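Local coordinates for putative capsular polysaccharide biosynthesis protein (PDB 6EWJ) that probably acts as a pyridoxal phosphate-dependent sugar aminotransferase in the biosynthesis of pneumococcal teichoic acid, at residues K43-R47 with K57-L61; K130-E136 with I171-S177; K205-T209 with Q277-Y281. Numbering follows the deposited sequence.

Contact 1: K43-R47 with K57-L61; sequences KELER and KTVCL
A helical turn, 43-47, packs alongside the short strand that follows it in the chain, with segment axes 7.6 Å apart at closest approach and N-to-C directions at 131°, so the two cross obliquely, nearer to antiparallel than to parallel. Backbone torsions are alpha-helical throughout 43-47, where Arg47 N donates to Lys43 O (3.0 Å), and extended from Lys57 to Cys60; the closest CA atoms are those of Glu46 and Thr58, 5.0 Å apart. Glu44, out of reach of the strand, turns its carboxylate to Arg47 in a salt bridge one turn down the helix (Arg47 NH2 to Glu44 OE1 2.8 Å). Leu45, in the t,p rotamer, lays CD2 against Cys60 SG at 3.9 Å. Glu46 makes the main contact. Its m,t side chain brings the carboxylate to the strand's backbone, where Cys60 N donates to Glu46 OE2 at 2.9 Å in an almost straight bond (178°), while Glu46 CG rests 3.6 Å from Cys60 SG. Glu46 OE1 is taken up by Tyr229 OH. Arg47 points away. A carboxylate here replaces the neighbouring strand that would accept the amide of Cys60, a way of satisfying the open side of an edge strand. Cys60, in the m rotamer, points toward the helix; Val59 and Leu61 point away. Strand 58-61 is outermost in the chain's mixed sheet: Val59 and Leu61 pair with Ala215 and Gly213 of the antiparallel strand 213-217, helix 40-53 flanks it, and helix 225-236 supplies Tyr229 and Gln233 against Glu46.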
loop_
_atom_site.group_PDB
_atom_site.type_symbol
_atom_site.label_atom_id
_atom_site.label_comp_id
_atom_site.label_asym_id
_atom_site.label_seq_id
_atom_site.Cartn_x
_atom_site.Cartn_y
_atom_site.Cartn_z
ATOM N N LYS A 43 11.674 4.271 -11.653
ATOM C CA LYS A 43 11.845 5.569 -12.319
ATOM C C LYS A 43 11.823 5.387 -13.845
ATOM O O LYS A 43 11.174 6.143 -14.537
ATOM C CB LYS A 43 13.107 6.316 -11.827
ATOM C CG LYS A 43 13.225 6.464 -10.298
ATOM C CD LYS A 43 11.910 6.773 -9.581
ATOM C CE LYS A 43 12.098 7.085 -8.097
ATOM N NZ LYS A 43 10.839 7.209 -7.299
ATOM N N GLU A 44 12.453 4.344 -14.352
ATOM C CA GLU A 44 12.484 4.091 -15.807
ATOM C C GLU A 44 11.069 3.726 -16.266
ATOM O O GLU A 44 10.653 4.191 -17.315
ATOM C CB GLU A 44 13.491 2.986 -16.161
ATOM C CG GLU A 44 13.617 2.612 -17.636
ATOM C CD GLU A 44 14.200 3.698 -18.544
ATOM O OE1 GLU A 44 14.584 4.795 -18.068
ATOM O OE2 GLU A 44 14.235 3.476 -19.772
ATOM N N LEU A 45 10.322 2.969 -15.454
ATOM C CA LEU A 45 8.936 2.621 -15.847
ATOM C C LEU A 45 8.029 3.854 -15.936
ATOM O O LEU A 45 7.274 4.007 -16.896
ATOM C CB LEU A 45 8.310 1.560 -14.942
ATOM C CG LEU A 45 6.852 1.173 -15.322
ATOM C CD1 LEU A 45 6.711 0.586 -16.734
ATOM C CD2 LEU A 45 6.292 0.239 -14.279
ATOM N N GLU A 46 8.186 4.744 -14.969
ATOM C CA GLU A 46 7.460 5.999 -14.966
ATOM C C GLU A 46 7.790 6.809 -16.233
ATOM O O GLU A 46 6.907 7.425 -16.824
ATOM C CB GLU A 46 7.802 6.815 -13.733
ATOM C CG GLU A 46 7.260 6.194 -12.428
ATOM C CD GLU A 46 7.700 6.917 -11.189
ATOM O OE1 GLU A 46 8.640 7.730 -11.274
ATOM O OE2 GLU A 46 7.101 6.680 -10.093
ATOM N N ARG A 47 9.083 6.913 -16.535
ATOM C CA ARG A 47 9.542 7.650 -17.745
ATOM C C ARG A 47 8.905 7.062 -19.019
ATOM O O ARG A 47 8.280 7.786 -19.794
ATOM C CB ARG A 47 11.073 7.654 -17.801
ATOM C CG ARG A 47 11.699 8.556 -16.723
ATOM C CD ARG A 47 13.191 8.925 -17.000
ATOM N NE ARG A 47 14.101 7.779 -16.905
ATOM C CZ ARG A 47 14.607 7.272 -15.774
ATOM N NH1 ARG A 47 14.333 7.843 -14.606
ATOM N NH2 ARG A 47 15.396 6.202 -15.812
ATOM N N LYS A 57 4.823 13.429 -16.535
ATOM C CA LYS A 57 5.362 12.654 -15.420
ATOM C C LYS A 57 4.350 11.610 -15.010
ATOM O O LYS A 57 3.152 11.864 -15.105
ATOM C CB LYS A 57 5.606 13.535 -14.205
ATOM C CG LYS A 57 6.574 14.683 -14.348
ATOM C CD LYS A 57 8.014 14.257 -14.574
ATOM C CE LYS A 57 8.672 13.666 -13.336
ATOM N NZ LYS A 57 10.171 13.670 -13.506
ATOM N N THR A 58 4.851 10.453 -14.560
ATOM C CA THR A 58 3.982 9.397 -14.011
ATOM C C THR A 58 4.525 8.969 -12.634
ATOM O O THR A 58 5.757 8.959 -12.422
ATOM C CB THR A 58 3.926 8.230 -14.966
ATOM O OG1 THR A 58 3.423 8.708 -16.227
ATOM C CG2 THR A 58 3.045 7.117 -14.460
ATOM N N VAL A 59 3.607 8.670 -11.728
ATOM C CA VAL A 59 3.934 8.209 -10.358
ATOM C C VAL A 59 3.430 6.786 -10.251
ATOM O O VAL A 59 2.223 6.538 -10.329
ATOM C CB VAL A 59 3.266 9.068 -9.293
ATOM C CG1 VAL A 59 3.632 8.551 -7.888
ATOM C CG2 VAL A 59 3.652 10.508 -9.463
ATOM N N CYS A 60 4.361 5.852 -10.198
ATOM C CA CYS A 60 4.026 4.440 -10.171
ATOM C C CYS A 60 3.841 4.074 -8.704
ATOM O O CYS A 60 4.644 4.482 -7.845
ATOM C CB CYS A 60 5.115 3.585 -10.760
ATOM S SG CYS A 60 5.001 3.454 -12.541
ATOM N N LEU A 61 2.737 3.371 -8.426
ATOM C CA LEU A 61 2.347 3.061 -7.052
ATOM C C LEU A 61 1.868 1.608 -6.969
ATOM O O LEU A 61 1.879 0.848 -7.971
ATOM C CB LEU A 61 1.241 4.023 -6.638
ATOM C CG LEU A 61 1.486 5.540 -6.685
ATOM C CD1 LEU A 61 0.198 6.321 -6.582
ATOM C CD2 LEU A 61 2.425 5.939 -5.601
#

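Contact 2: K130-E136 with I171-S177; sequences KVIIPVE and IVIVSDS
Strand 130-132 runs parallel to strand 172-177, axes 4.7 Å apart at closest approach and at 39°; beyond it 133-136 continues as an extended loop in the same register, with Val135 opposite Asp176 as a single bridge. Backbone bonds zip the start: Val172 N to Lys130 O (3.0 Å), Ile132 N to Val172 O (3.0 Å) and Val174 N to Ile132 O (2.8 Å). Pro134 has no amide proton, so Val174 O, in the place of an acceptor, has Pro134 CD at 3.2 Å; the CA-H...O contact from Ile133 CA to Val174 O (3.2 Å) repeats that of Val131 CA to Val172 O (3.2 Å). Pairing resumes with Asp176 N to Pro134 O (2.9 Å) and Glu136 N to Asp176 O (3.1 Å).

On one face Val131 CG1 nestles against Val174 CG2 (3.8 Å), with Val172 beside them. On the other, Ile132 CG1 (m,t rotamer) fits against Ile171 CG2 at 3.6 Å, and the Pro134 ring fills the step beside Ile173, CG to CG2 3.9 Å; helix 144-153 covers this side through Leu147 and Val151. That helix lies in the connection between the strands, a beta-alpha-beta crossover, as expected of the large domain of fold type I aminotransferases.

Ser175 OG donates to Glu136 OE2 (2.5 Å). Toward the cofactor-binding residues, aliphatic packing thus gives way to buried carboxylates with hydroxyl partners: Glu136 with Ser175 and Tyr144, Asp176 with Ser93.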
loop_
_atom_site.group_PDB
_atom_site.type_symbol
_atom_site.label_atom_id
_atom_site.label_comp_id
_atom_site.label_asym_id
_atom_site.label_seq_id
_atom_site.Cartn_x
_atom_site.Cartn_y
_atom_site.Cartn_z
ATOM N N LYS A 130 -16.017 19.157 -6.151
ATOM C CA LYS A 130 -14.600 19.357 -6.474
ATOM C C LYS A 130 -14.062 18.503 -7.609
ATOM O O LYS A 130 -13.128 18.928 -8.324
ATOM C CB LYS A 130 -13.711 19.098 -5.251
ATOM C CG LYS A 130 -13.967 19.973 -4.041
ATOM C CD LYS A 130 -13.981 21.460 -4.355
ATOM C CE LYS A 130 -14.037 22.273 -3.073
ATOM N NZ LYS A 130 -13.979 23.701 -3.381
ATOM N N VAL A 131 -14.595 17.298 -7.771
ATOM C CA VAL A 131 -14.011 16.307 -8.669
ATOM C C VAL A 131 -15.110 15.495 -9.324
ATOM O O VAL A 131 -16.145 15.204 -8.699
ATOM C CB VAL A 131 -13.060 15.344 -7.929
ATOM C CG1 VAL A 131 -12.653 14.165 -8.796
ATOM C CG2 VAL A 131 -11.810 16.067 -7.467
ATOM N N ILE A 132 -14.890 15.145 -10.581
ATOM C CA ILE A 132 -15.699 14.181 -11.284
ATOM C C ILE A 132 -14.764 13.027 -11.631
ATOM O O ILE A 132 -13.656 13.251 -12.167
ATOM C CB ILE A 132 -16.320 14.758 -12.570
ATOM C CG1 ILE A 132 -17.257 15.900 -12.225
ATOM C CG2 ILE A 132 -17.103 13.668 -13.316
ATOM C CD1 ILE A 132 -17.650 16.789 -13.381
ATOM N N ILE A 133 -15.217 11.801 -11.346
ATOM C CA ILE A 133 -14.493 10.571 -11.706
ATOM C C ILE A 133 -15.264 9.716 -12.756
ATOM O O ILE A 133 -15.990 8.789 -12.382
ATOM C CB ILE A 133 -14.147 9.691 -10.443
ATOM C CG1 ILE A 133 -13.513 10.542 -9.329
ATOM C CG2 ILE A 133 -13.199 8.532 -10.834
ATOM C CD1 ILE A 133 -13.152 9.769 -8.046
ATOM N N PRO A 134 -15.095 9.998 -14.064
ATOM C CA PRO A 134 -15.556 9.050 -15.062
ATOM C C PRO A 134 -14.764 7.735 -15.006
ATOM O O PRO A 134 -13.556 7.765 -14.682
ATOM C CB PRO A 134 -15.247 9.770 -16.401
ATOM C CG PRO A 134 -14.838 11.171 -16.052
ATOM C CD PRO A 134 -14.243 11.041 -14.672
ATOM N N VAL A 135 -15.411 6.633 -15.369
ATOM C CA VAL A 135 -14.736 5.367 -15.529
ATOM C C VAL A 135 -14.692 4.944 -16.987
ATOM O O VAL A 135 -15.722 4.975 -17.701
ATOM C CB VAL A 135 -15.368 4.251 -14.663
ATOM C CG1 VAL A 135 -16.811 3.975 -15.010
ATOM C CG2 VAL A 135 -14.605 2.951 -14.776
ATOM N N GLU A 136 -13.523 4.518 -17.423
ATOM C CA GLU A 136 -13.310 4.175 -18.800
ATOM C C GLU A 136 -13.584 2.666 -18.905
ATOM O O GLU A 136 -12.704 1.829 -19.060
ATOM C CB GLU A 136 -11.914 4.564 -19.289
ATOM C CG GLU A 136 -11.336 5.850 -18.745
ATOM C CD GLU A 136 -12.090 7.126 -19.086
ATOM O OE1 GLU A 136 -13.121 7.120 -19.806
ATOM O OE2 GLU A 136 -11.626 8.179 -18.572
ATOM N N ILE A 171 -14.124 22.439 -11.402
ATOM C CA ILE A 171 -14.165 21.008 -11.087
ATOM C C ILE A 171 -13.030 20.312 -11.828
ATOM O O ILE A 171 -12.830 20.545 -13.013
ATOM C CB ILE A 171 -15.528 20.377 -11.468
ATOM C CG1 ILE A 171 -16.635 20.911 -10.553
ATOM C CG2 ILE A 171 -15.494 18.856 -11.317
ATOM C CD1 ILE A 171 -18.044 20.719 -11.061
ATOM N N VAL A 172 -12.303 19.450 -11.123
ATOM C CA VAL A 172 -11.191 18.710 -11.701
ATOM C C VAL A 172 -11.740 17.368 -12.172
ATOM O O VAL A 172 -12.522 16.700 -11.427
ATOM C CB VAL A 172 -10.022 18.570 -10.686
ATOM C CG1 VAL A 172 -8.937 17.635 -11.224
ATOM C CG2 VAL A 172 -9.420 19.935 -10.352
ATOM N N ILE A 173 -11.333 16.942 -13.379
ATOM C CA ILE A 173 -11.806 15.692 -13.927
ATOM C C ILE A 173 -10.732 14.665 -13.843
ATOM O O ILE A 173 -9.695 14.841 -14.447
ATOM C CB ILE A 173 -12.311 15.819 -15.377
ATOM C CG1 ILE A 173 -13.413 16.877 -15.446
ATOM C CG2 ILE A 173 -12.845 14.472 -15.840
ATOM C CD1 ILE A 173 -13.946 17.129 -16.838
ATOM N N VAL A 174 -11.007 13.590 -13.094
ATOM C CA VAL A 174 -10.036 12.549 -12.809
ATOM C C VAL A 174 -10.528 11.265 -13.435
ATOM O O VAL A 174 -11.517 10.671 -12.972
ATOM C CB VAL A 174 -9.871 12.334 -11.307
ATOM C CG1 VAL A 174 -8.943 11.159 -11.026
ATOM C CG2 VAL A 174 -9.390 13.627 -10.657
ATOM N N SER A 175 -9.805 10.781 -14.429
ATOM C CA SER A 175 -10.145 9.526 -15.088
ATOM C C SER A 175 -9.793 8.288 -14.269
ATOM O O SER A 175 -8.596 8.081 -13.936
ATOM C CB SER A 175 -9.411 9.407 -16.438
ATOM O OG SER A 175 -9.638 8.093 -16.984
ATOM N N ASP A 176 -10.790 7.440 -13.990
ATOM C CA ASP A 176 -10.500 6.076 -13.610
ATOM C C ASP A 176 -10.248 5.226 -14.831
ATOM O O ASP A 176 -11.179 4.699 -15.447
ATOM C CB ASP A 176 -11.598 5.472 -12.733
ATOM C CG ASP A 176 -11.291 4.047 -12.320
ATOM O OD1 ASP A 176 -10.274 3.460 -12.763
ATOM O OD2 ASP A 176 -12.088 3.465 -11.537
ATOM N N SER A 177 -8.962 5.138 -15.204
ATOM C CA SER A 177 -8.481 4.329 -16.346
ATOM C C SER A 177 -7.889 2.972 -15.948
ATOM O O SER A 177 -6.966 2.454 -16.578
ATOM C CB SER A 177 -7.472 5.125 -17.156
ATOM O OG SER A 177 -8.145 6.100 -17.922
HETATM O O HOH W 1 -11.185 1.894 -16.414
#

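Contact 3: K205-T209 with Q277-Y281; sequences KNFTT and QLDRY
Polar contacts centre on the side-chain oxygen of Gln277 in helix 277-281. The closest CA atoms of loop and helix are Phe207 CA and Gln277 CA, 6.1 Å apart. Gln277 is m at chi1 with chi2 near -91°, which brings OE1 to the loop: Thr208 N donates to Gln277 OE1 (2.9 Å, 161°). A water beside it donates to Asn206 O at 2.7 Å and to Gln277 OE1 at 2.9 Å. Gln277 NE2 turns instead to Glu23. Tyr281 OH is hydrogen-bonded to Leu181 O, and Asn206 OD1 to His319 ND1.

Segment 205-209 belongs to the irregular loop between strands 196-200 and 213-217; Asn206 has helical torsions (-57/-37), while Phe207 and Thr208 are extended. It begins with Lys205, the predicted site of Schiff-base attachment of pyridoxal phosphate, as in fold type I aminotransferases. Lys205 carries no cofactor here and lies out of reach of the helix; the packing begins with the next residue, Asn206.

Aromatic packing is built round Phe207 (chi1 t). Its edge meets the face of Tyr281 (chi1 t) in a T-shaped pair, centroids 5.7 Å apart and planes at 88°. Gln277 CB sits over the face of Phe207 as a CH-pi contact, 4.0 Å from the ring centroid.

In further packing, Phe207 CE2 reaches Leu278 CB at 3.6 Å, Phe207 CB lies 3.8 Å from Tyr281 CE1, Asn206 CB lies 3.2 Å from Tyr281 OH, and Thr208 meets Ile36 of the second subunit.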
loop_
_atom_site.group_PDB
_atom_site.type_symbol
_atom_site.label_atom_id
_atom_site.label_comp_id
_atom_site.label_asym_id
_atom_site.label_seq_id
_atom_site.Cartn_x
_atom_site.Cartn_y
_atom_site.Cartn_z
ATOM N N LYS A 205 -5.516 -7.248 -15.205
ATOM C CA LYS A 205 -5.616 -6.130 -16.155
ATOM C C LYS A 205 -4.799 -6.381 -17.445
ATOM O O LYS A 205 -4.050 -7.385 -17.524
ATOM C CB LYS A 205 -5.259 -4.813 -15.460
ATOM C CG LYS A 205 -6.460 -3.954 -15.174
ATOM C CD LYS A 205 -7.369 -4.619 -14.171
ATOM C CE LYS A 205 -8.577 -3.824 -13.848
ATOM N NZ LYS A 205 -9.402 -4.536 -12.855
ATOM N N ASN A 206 -5.016 -5.574 -18.496
ATOM C CA ASN A 206 -4.324 -5.796 -19.764
ATOM C C ASN A 206 -2.804 -5.780 -19.605
ATOM O O ASN A 206 -2.092 -6.513 -20.299
ATOM C CB ASN A 206 -4.632 -4.725 -20.804
ATOM C CG ASN A 206 -5.979 -4.898 -21.473
ATOM O OD1 ASN A 206 -6.857 -5.582 -20.933
ATOM N ND2 ASN A 206 -6.170 -4.215 -22.625
ATOM N N PHE A 207 -2.333 -4.910 -18.732
ATOM C CA PHE A 207 -0.894 -4.674 -18.437
ATOM C C PHE A 207 -0.802 -4.935 -16.960
ATOM O O PHE A 207 -1.520 -4.333 -16.191
ATOM C CB PHE A 207 -0.601 -3.195 -18.801
ATOM C CG PHE A 207 0.800 -2.702 -18.436
ATOM C CD1 PHE A 207 1.135 -2.378 -17.111
ATOM C CD2 PHE A 207 1.728 -2.453 -19.432
ATOM C CE1 PHE A 207 2.404 -1.881 -16.788
ATOM C CE2 PHE A 207 2.973 -1.966 -19.110
ATOM C CZ PHE A 207 3.327 -1.697 -17.796
ATOM N N THR A 208 0.075 -5.862 -16.541
ATOM C CA THR A 208 0.094 -6.286 -15.174
ATOM C C THR A 208 1.464 -6.233 -14.523
ATOM O O THR A 208 2.493 -6.558 -15.124
ATOM C CB THR A 208 -0.540 -7.682 -14.982
ATOM O OG1 THR A 208 -0.805 -7.870 -13.591
ATOM C CG2 THR A 208 0.329 -8.778 -15.475
ATOM N N THR A 209 1.447 -5.829 -13.272
ATOM C CA THR A 209 2.615 -6.046 -12.399
ATOM C C THR A 209 2.194 -6.869 -11.196
ATOM O O THR A 209 2.797 -6.723 -10.126
ATOM C CB THR A 209 3.248 -4.677 -11.999
ATOM O OG1 THR A 209 2.317 -3.898 -11.233
ATOM C CG2 THR A 209 3.674 -3.911 -13.199
ATOM N N GLN A 277 6.231 -5.924 -19.821
ATOM C CA GLN A 277 4.840 -5.805 -20.250
ATOM C C GLN A 277 4.669 -4.644 -21.247
ATOM O O GLN A 277 3.953 -4.769 -22.277
ATOM C CB GLN A 277 3.915 -5.621 -19.052
ATOM C CG GLN A 277 3.764 -6.873 -18.195
ATOM C CD GLN A 277 2.611 -7.771 -18.610
ATOM O OE1 GLN A 277 1.455 -7.356 -18.564
ATOM N NE2 GLN A 277 2.907 -8.989 -18.993
ATOM N N LEU A 278 5.350 -3.534 -20.957
ATOM C CA LEU A 278 5.267 -2.360 -21.791
ATOM C C LEU A 278 5.905 -2.621 -23.180
ATOM O O LEU A 278 5.324 -2.241 -24.169
ATOM C CB LEU A 278 5.825 -1.114 -21.097
ATOM C CG LEU A 278 5.490 0.189 -21.848
ATOM C CD1 LEU A 278 3.994 0.470 -21.928
ATOM C CD2 LEU A 278 6.219 1.340 -21.166
ATOM N N ASP A 279 7.019 -3.350 -23.245
ATOM C CA ASP A 279 7.604 -3.793 -24.552
ATOM C C ASP A 279 6.617 -4.679 -25.310
ATOM O O ASP A 279 6.380 -4.524 -26.505
ATOM C CB ASP A 279 8.857 -4.629 -24.335
ATOM C CG ASP A 279 10.008 -3.837 -23.780
ATOM O OD1 ASP A 279 9.952 -2.598 -23.733
ATOM O OD2 ASP A 279 10.977 -4.468 -23.366
ATOM N N ARG A 280 6.019 -5.601 -24.554
ATOM C CA ARG A 280 5.028 -6.534 -25.095
ATOM C C ARG A 280 3.684 -5.919 -25.456
ATOM O O ARG A 280 2.932 -6.542 -26.191
ATOM C CB ARG A 280 4.798 -7.687 -24.090
ATOM C CG ARG A 280 6.021 -8.578 -23.953
ATOM C CD ARG A 280 5.763 -9.670 -22.955
ATOM N NE ARG A 280 4.814 -10.600 -23.528
ATOM C CZ ARG A 280 3.934 -11.327 -22.857
ATOM N NH1 ARG A 280 3.816 -11.257 -21.529
ATOM N NH2 ARG A 280 3.132 -12.138 -23.546
ATOM N N TYR A 281 3.391 -4.718 -24.960
ATOM C CA TYR A 281 2.028 -4.183 -24.966
ATOM C C TYR A 281 1.362 -3.940 -26.351
ATOM O O TYR A 281 0.232 -4.356 -26.525
ATOM C CB TYR A 281 1.892 -2.946 -24.073
ATOM C CG TYR A 281 0.459 -2.740 -23.548
ATOM C CD1 TYR A 281 -0.208 -3.760 -22.910
ATOM C CD2 TYR A 281 -0.157 -1.500 -23.646
ATOM C CE1 TYR A 281 -1.510 -3.579 -22.461
ATOM C CE2 TYR A 281 -1.429 -1.291 -23.208
ATOM C CZ TYR A 281 -2.110 -2.328 -22.592
ATOM O OH TYR A 281 -3.366 -2.126 -22.140
HETATM O O HOH W 2 -0.695 -8.793 -19.824
#

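How the contacts relate
Contacts 1 and 3 touch: Leu45 CD1 lies 4.2 Å from Phe207 CZ, so the helix that packs on the edge strand also touches the aromatic packing of the lysine-bearing loop; their centres are about 14 Å apart. Contact 2 stands deeper in the same sheet that contact 1 borders, about 21 Å away between centres, and touches neither of the others. Contacts 2 and 3, about 7 Å apart between nearest atoms, both border the cofactor site, which is empty here: contact 3 contains Lys205, the predicted attachment point, which packs on His179 of that site, and the side chain of Val135 in contact 2 is about 5 Å from that of His179. Contact 1 is more remote, with Cys60 about 11 Å from Ala64 between side chains.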